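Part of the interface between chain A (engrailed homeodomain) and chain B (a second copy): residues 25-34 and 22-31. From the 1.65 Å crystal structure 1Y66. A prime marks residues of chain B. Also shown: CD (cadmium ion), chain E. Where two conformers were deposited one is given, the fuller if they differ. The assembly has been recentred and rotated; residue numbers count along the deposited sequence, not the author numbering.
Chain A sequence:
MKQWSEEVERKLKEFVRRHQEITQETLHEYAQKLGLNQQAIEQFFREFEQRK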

ATOM      1  N   GLU A  25       7.578  -3.772   5.611  1.00 13.96           N
ATOM      2  CA  GLU A  25       8.739  -3.228   4.915  1.00 15.17           C
ATOM      3  C   GLU A  25       8.313  -2.396   3.674  1.00 14.84           C
ATOM      4  O   GLU A  25       8.863  -1.317   3.380  1.00 15.43           O
ATOM      5  CB  GLU A  25       9.683  -4.381   4.616  1.00 18.05           C
ATOM      6  CG  GLU A  25       9.389  -5.179   3.448  1.00 23.01           C
ATOM      7  CD  GLU A  25      10.473  -6.263   3.258  1.00 31.27           C
ATOM      8  OE1 GLU A  25      11.225  -6.532   4.232  1.00 37.92           O
ATOM      9  OE2 GLU A  25      10.557  -6.840   2.170  1.00 32.14           O
ATOM     10  N   THR A  26       7.288  -2.890   3.002  1.00 13.37           N
ATOM     11  CA  THR A  26       6.715  -2.228   1.823  1.00 13.80           C
ATOM     12  C   THR A  26       6.136  -0.876   2.220  1.00 14.49           C
ATOM     13  O   THR A  26       6.354   0.118   1.525  1.00 14.25           O
ATOM     14  CB  THR A  26       5.661  -3.144   1.169  1.00 14.39           C
ATOM     15  OG1 THR A  26       6.354  -4.292   0.683  1.00 15.99           O
ATOM     16  CG2 THR A  26       5.000  -2.472  -0.014  1.00 16.15           C
ATOM     17  N   LEU A  27       5.325  -0.855   3.274  1.00 13.41           N
ATOM     18  CA  LEU A  27       4.611   0.382   3.646  1.00 12.70           C
ATOM     19  C   LEU A  27       5.632   1.433   4.076  1.00 13.34           C
ATOM     20  O   LEU A  27       5.493   2.594   3.721  1.00 13.84           O
ATOM     21  CB  LEU A  27       3.634   0.073   4.776  1.00 15.38           C
ATOM     22  CG  LEU A  27       2.440  -0.749   4.309  1.00 18.59           C
ATOM     23  CD1 LEU A  27       1.556  -0.950   5.479  1.00 24.06           C
ATOM     24  CD2 LEU A  27       1.698  -0.145   3.036  1.00 24.52           C
ATOM     25  N   HIS A  28       6.671   1.022   4.833  1.00 12.51           N
ATOM     26  CA  HIS A  28       7.738   1.967   5.129  1.00 14.70           C
ATOM     27  C   HIS A  28       8.440   2.481   3.908  1.00 13.55           C
ATOM     28  O   HIS A  28       8.688   3.713   3.822  1.00 14.52           O
ATOM     29  CB  HIS A  28       8.711   1.379   6.128  1.00 14.58           C
ATOM     30  CG  HIS A  28       8.222   1.520   7.520  1.00 18.41           C
ATOM     31  ND1 HIS A  28       7.634   0.493   8.220  1.00 23.60           N
ATOM     32  CD2 HIS A  28       8.139   2.611   8.311  1.00 17.06           C
ATOM     33  CE1 HIS A  28       7.276   0.924   9.417  1.00 22.50           C
ATOM     34  NE2 HIS A  28       7.525   2.220   9.475  1.00 25.63           N
ATOM     35  N   GLU A  29       8.787   1.603   2.969  1.00 12.37           N
ATOM     36  CA  GLU A  29       9.516   2.050   1.775  1.00 14.19           C
ATOM     37  C   GLU A  29       8.655   3.025   0.980  1.00 13.57           C
ATOM     38  O   GLU A  29       9.127   4.081   0.508  1.00 14.91           O
ATOM     39  CB  GLU A  29       9.903   0.874   0.882  1.00 13.28           C
ATOM     40  CG  GLU A  29      10.529   1.324  -0.398  1.00 15.85           C
ATOM     41  CD  GLU A  29      11.087   0.180  -1.199  1.00 15.37           C
ATOM     42  OE1 GLU A  29      11.588  -0.799  -0.609  1.00 17.68           O
ATOM     43  OE2 GLU A  29      11.031   0.242  -2.446  1.00 18.42           O
ATOM     44  N   TYR A  30       7.380   2.699   0.880  1.00 13.94           N
ATOM     45  CA  TYR A  30       6.442   3.554   0.170  1.00 14.15           C
ATOM     46  C   TYR A  30       6.371   4.927   0.823  1.00 16.21           C
ATOM     47  O   TYR A  30       6.466   5.943   0.127  1.00 16.51           O
ATOM     48  CB  TYR A  30       5.066   2.915   0.193  1.00 15.71           C
ATOM     49  CG  TYR A  30       4.041   3.642  -0.625  1.00 17.11           C
ATOM     50  CD1 TYR A  30       4.265   4.036  -1.990  1.00 16.59           C
ATOM     51  CD2 TYR A  30       2.782   3.929  -0.057  1.00 18.16           C
ATOM     52  CE1 TYR A  30       3.268   4.677  -2.741  1.00 18.34           C
ATOM     53  CE2 TYR A  30       1.771   4.548  -0.765  1.00 24.95           C
ATOM     54  CZ  TYR A  30       1.977   4.966  -2.141  1.00 18.48           C
ATOM     55  OH  TYR A  30       0.937   5.605  -2.834  1.00 26.35           O
ATOM     56  N   ALA A  31       6.215   4.978   2.134  1.00 14.75           N
ATOM     57  CA  ALA A  31       6.151   6.254   2.815  1.00 16.51           C
ATOM     58  C   ALA A  31       7.435   7.071   2.638  1.00 17.05           C
ATOM     59  O   ALA A  31       7.370   8.287   2.498  1.00 18.99           O
ATOM     60  CB  ALA A  31       5.837   6.037   4.303  1.00 17.73           C
ATOM     61  N   GLN A  32       8.588   6.397   2.660  1.00 15.80           N
ATOM     62  CA  GLN A  32       9.886   7.037   2.424  1.00 16.31           C
ATOM     63  C   GLN A  32       9.948   7.653   1.023  1.00 16.75           C
ATOM     64  O   GLN A  32      10.318   8.860   0.856  1.00 18.80           O
ATOM     65  CB  GLN A  32      11.013   6.052   2.709  1.00 15.60           C
ATOM     66  CG  GLN A  32      11.027   5.700   4.218  1.00 15.81           C
ATOM     67  CD  GLN A  32      11.770   4.398   4.610  1.00 16.73           C
ATOM     68  OE1 GLN A  32      11.581   3.858   5.727  1.00 20.46           O
ATOM     69  NE2 GLN A  32      12.617   3.926   3.737  1.00 14.12           N
ATOM     70  N   LYS A  33       9.547   6.888   0.034  1.00 17.83           N
ATOM     71  CA  LYS A  33       9.599   7.392  -1.363  1.00 17.78           C
ATOM     72  C   LYS A  33       8.600   8.543  -1.569  1.00 20.31           C
ATOM     73  O   LYS A  33       8.918   9.509  -2.268  1.00 23.18           O
ATOM     74  CB  LYS A  33       9.325   6.293  -2.364  1.00 17.60           C
ATOM     75  CG  LYS A  33      10.431   5.286  -2.467  1.00 15.46           C
ATOM     76  CD  LYS A  33       9.972   4.174  -3.363  1.00 18.99           C
ATOM     77  CE  LYS A  33      11.177   3.276  -3.701  1.00 19.14           C
ATOM     78  NZ  LYS A  33      10.896   2.213  -4.683  1.00 24.25           N
ATOM     79  N   LEU A  34       7.408   8.423  -0.990  1.00 21.32           N
ATOM     80  CA  LEU A  34       6.444   9.537  -1.015  1.00 23.09           C
ATOM     81  C   LEU A  34       6.989  10.769  -0.328  1.00 24.26           C
ATOM     82  O   LEU A  34       6.754  11.906  -0.805  1.00 26.09           O
ATOM     83  CB  LEU A  34       5.105   9.149  -0.410  1.00 23.35           C
ATOM     84  CG  LEU A  34       4.408   8.030  -1.130  1.00 25.88           C
ATOM     85  CD1 LEU A  34       3.251   7.519  -0.228  1.00 28.21           C
ATOM     86  CD2 LEU A  34       3.951   8.299  -2.560  1.00 29.14           C
TER
ATOM     87  N   ILE B  22       5.488   5.943  -8.449  1.00 14.64           N
ATOM     88  CA  ILE B  22       5.925   5.375  -7.126  1.00 15.09           C
ATOM     89  C   ILE B  22       4.901   4.355  -6.608  1.00 14.53           C
ATOM     90  O   ILE B  22       5.267   3.252  -6.183  1.00 16.35           O
ATOM     91  CB  ILE B  22       6.173   6.466  -6.087  1.00 15.86           C
ATOM     92  CG1 ILE B  22       7.350   7.323  -6.498  1.00 16.32           C
ATOM     93  CG2 ILE B  22       6.297   5.850  -4.647  1.00 16.74           C
ATOM     94  CD1 ILE B  22       7.349   8.627  -5.810  1.00 18.67           C
ATOM     95  N   THR B  23       3.613   4.679  -6.716  1.00 15.31           N
ATOM     96  CA  THR B  23       2.584   3.776  -6.244  1.00 16.11           C
ATOM     97  C   THR B  23       2.548   2.496  -7.060  1.00 16.51           C
ATOM     98  O   THR B  23       2.459   1.387  -6.502  1.00 16.87           O
ATOM     99  CB  THR B  23       1.210   4.465  -6.350  1.00 17.28           C
ATOM    100  OG1 THR B  23       1.272   5.659  -5.577  1.00 19.29           O
ATOM    101  CG2 THR B  23       0.108   3.569  -5.717  1.00 18.61           C
ATOM    102  N   GLN B  24       2.589   2.628  -8.391  1.00 16.82           N
ATOM    103  CA  GLN B  24       2.523   1.478  -9.289  1.00 18.47           C
ATOM    104  C   GLN B  24       3.742   0.569  -9.103  1.00 17.36           C
ATOM    105  O   GLN B  24       3.611  -0.651  -8.973  1.00 16.88           O
ATOM    106  CB  GLN B  24       2.398   1.961 -10.736  1.00 20.73           C
ATOM    107  CG  GLN B  24       2.258   0.865 -11.692  1.00 27.43           C
ATOM    108  CD  GLN B  24       0.820   0.378 -11.837  1.00 35.32           C
ATOM    109  OE1 GLN B  24      -0.009   0.459 -10.898  1.00 41.56           O
ATOM    110  NE2 GLN B  24       0.510  -0.132 -13.008  1.00 37.89           N
ATOM    111  N   GLU B  25       4.926   1.170  -9.001  1.00 16.57           N
ATOM    112  CA  GLU B  25       6.126   0.344  -8.834  1.00 15.28           C
ATOM    113  C   GLU B  25       6.124  -0.340  -7.459  1.00 16.05           C
ATOM    114  O   GLU B  25       6.581  -1.482  -7.325  1.00 15.21           O
ATOM    115  CB  GLU B  25       7.378   1.200  -8.985  1.00 15.93           C
ATOM    116  CG  GLU B  25       7.665   1.693 -10.414  1.00 18.93           C
ATOM    117  CD  GLU B  25       7.664   0.586 -11.477  0.55 25.00           C
ATOM    118  OE1 GLU B  25       7.905  -0.614 -11.192  0.55 25.34           O
ATOM    119  OE2 GLU B  25       7.464   0.936 -12.650  0.55 25.87           O
ATOM    120  N   THR B  26       5.591   0.357  -6.459  1.00 15.42           N
ATOM    121  CA  THR B  26       5.571  -0.190  -5.097  1.00 15.91           C
ATOM    122  C   THR B  26       4.617  -1.402  -5.091  1.00 15.22           C
ATOM    123  O   THR B  26       4.913  -2.449  -4.517  1.00 15.92           O
ATOM    124  CB  THR B  26       5.142   0.887  -4.112  1.00 15.03           C
ATOM    125  OG1 THR B  26       6.232   1.831  -3.979  1.00 16.43           O
ATOM    126  CG2 THR B  26       4.868   0.269  -2.694  1.00 16.98           C
ATOM    127  N   LEU B  27       3.465  -1.235  -5.730  1.00 15.81           N
ATOM    128  CA  LEU B  27       2.514  -2.351  -5.849  1.00 15.25           C
ATOM    129  C   LEU B  27       3.127  -3.536  -6.571  1.00 15.40           C
ATOM    130  O   LEU B  27       2.953  -4.671  -6.144  1.00 16.68           O
ATOM    131  CB  LEU B  27       1.254  -1.872  -6.609  1.00 15.74           C
ATOM    132  CG  LEU B  27       0.277  -1.116  -5.752  0.55 16.39           C
ATOM    133  CD1 LEU B  27      -0.762  -0.452  -6.657  0.55 16.96           C
ATOM    134  CD2 LEU B  27      -0.448  -2.056  -4.739  0.55 15.91           C
ATOM    135  N   HIS B  28       3.893  -3.282  -7.636  1.00 16.50           N
ATOM    136  CA  HIS B  28       4.507  -4.412  -8.370  1.00 15.93           C
ATOM    137  C   HIS B  28       5.509  -5.140  -7.482  1.00 14.33           C
ATOM    138  O   HIS B  28       5.559  -6.388  -7.473  1.00 16.21           O
ATOM    139  CB  HIS B  28       5.211  -3.932  -9.617  1.00 16.48           C
ATOM    140  CG  HIS B  28       4.271  -3.383 -10.652  1.00 20.53           C
ATOM    141  ND1 HIS B  28       4.668  -2.461 -11.607  1.00 26.25           N
ATOM    142  CD2 HIS B  28       2.956  -3.587 -10.848  1.00 23.18           C
ATOM    143  CE1 HIS B  28       3.636  -2.162 -12.375  1.00 23.76           C
ATOM    144  NE2 HIS B  28       2.579  -2.815 -11.929  1.00 28.63           N
ATOM    145  N   GLU B  29       6.334  -4.368  -6.777  1.00 13.74           N
ATOM    146  CA  GLU B  29       7.370  -4.940  -5.936  1.00 12.97           C
ATOM    147  C   GLU B  29       6.731  -5.734  -4.799  1.00 13.74           C
ATOM    148  O   GLU B  29       7.171  -6.832  -4.479  1.00 14.12           O
ATOM    149  CB  GLU B  29       8.240  -3.814  -5.398  1.00 12.99           C
ATOM    150  CG  GLU B  29       9.358  -4.349  -4.451  1.00 15.21           C
ATOM    151  CD  GLU B  29      10.322  -3.258  -4.027  1.00 18.84           C
ATOM    152  OE1 GLU B  29      10.188  -2.106  -4.487  1.00 21.79           O
ATOM    153  OE2 GLU B  29      11.176  -3.534  -3.165  1.00 20.68           O
ATOM    154  N   TYR B  30       5.681  -5.171  -4.220  1.00 12.56           N
ATOM    155  CA  TYR B  30       4.949  -5.831  -3.115  1.00 13.23           C
ATOM    156  C   TYR B  30       4.379  -7.163  -3.582  1.00 13.54           C
ATOM    157  O   TYR B  30       4.531  -8.179  -2.923  1.00 14.33           O
ATOM    158  CB  TYR B  30       3.849  -4.885  -2.658  1.00 13.11           C
ATOM    159  CG  TYR B  30       3.072  -5.286  -1.439  1.00 13.14           C
ATOM    160  CD1 TYR B  30       3.642  -5.999  -0.373  1.00 12.46           C
ATOM    161  CD2 TYR B  30       1.747  -4.842  -1.308  1.00 14.28           C
ATOM    162  CE1 TYR B  30       2.847  -6.298   0.781  1.00 13.16           C
ATOM    163  CE2 TYR B  30       0.975  -5.096  -0.187  1.00 14.63           C
ATOM    164  CZ  TYR B  30       1.518  -5.825   0.866  1.00 14.52           C
ATOM    165  OH  TYR B  30       0.737  -6.063   1.992  1.00 14.98           O
ATOM    166  N   ALA B  31       3.726  -7.156  -4.740  1.00 13.24           N
ATOM    167  CA  ALA B  31       3.157  -8.375  -5.328  1.00 14.28           C
ATOM    168  C   ALA B  31       4.249  -9.426  -5.551  1.00 15.09           C
ATOM    169  O   ALA B  31       4.027 -10.619  -5.302  1.00 15.95           O
ATOM    170  CB  ALA B  31       2.500  -8.003  -6.667  1.00 15.79           C
TER
HETATM  171 CD    CD E 171      12.279  -1.491  -3.180  1.00 15.80          CD
HETATM  172  O   HOH W   1       8.265   0.819  -3.021  1.00 37.48           O

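How do the two backbones lie against each other? Both stretches are helical throughout, and they run nearly antiparallel, at 162° between their N-to-C directions, with axes 10.5 Å apart at closest approach. This orientation sets Thr26 beside Tyr30′ (CA to CA 6.4 Å) and Tyr30 beside Thr26′ (CA to CA 6.5 Å), so the same pair of residues meets twice across the contact.

What fills the space at the centre? The two threonines point toward the opposing helix, and their methyls touch, Thr26 CG2 to Thr26′ CG2 at 3.8 Å. The methyl of Thr26 also sits over one face of the Tyr30′ ring, where CG2 lies 4.1 Å from the centroid of CG, CD1, CD2, CE1, CE2 and CZ, a CH-pi contact of weakly polarised hydrogens with the ring's electrons.

Do the two tyrosines behave alike? They do not. Tyr30 leaves its helix sideways, but its end comes nearer the other helix, and its OH donates a hydrogen bond to Thr23′ OG1 at 2.8 Å, near the plane of the ring. Its CE1 packs against Ile22′ CG2 at 3.8 Å. Ile22′ CG2 also meets Leu34 CD2 at 4.0 Å and Lys33 CB at 3.8 Å, making an apolar patch beside the polar bond. Tyr30′ instead offers a ring face to the Thr26 methyl, and its OH makes no bond across this contact.

Why can two glutamates face each other? Glu29 OE2 and Glu29′ OE1 are 3.2 Å apart, a repulsive approach for two carboxylates, but a cadmium ion offsets their charge. Both bind it through both oxygens: Glu29 OE1 at 2.8 Å and OE2 at 2.3 Å, Glu29′ OE1 at 2.5 Å and OE2 at 2.3 Å. Lys33 NZ adds a salt bridge to Glu29 OE2 at 3.0 Å within its own helix. A water links the helices further, donating to Glu29 OE2 at 2.9 Å and hydrogen-bonding with Thr26′ OG1 at 2.5 Å.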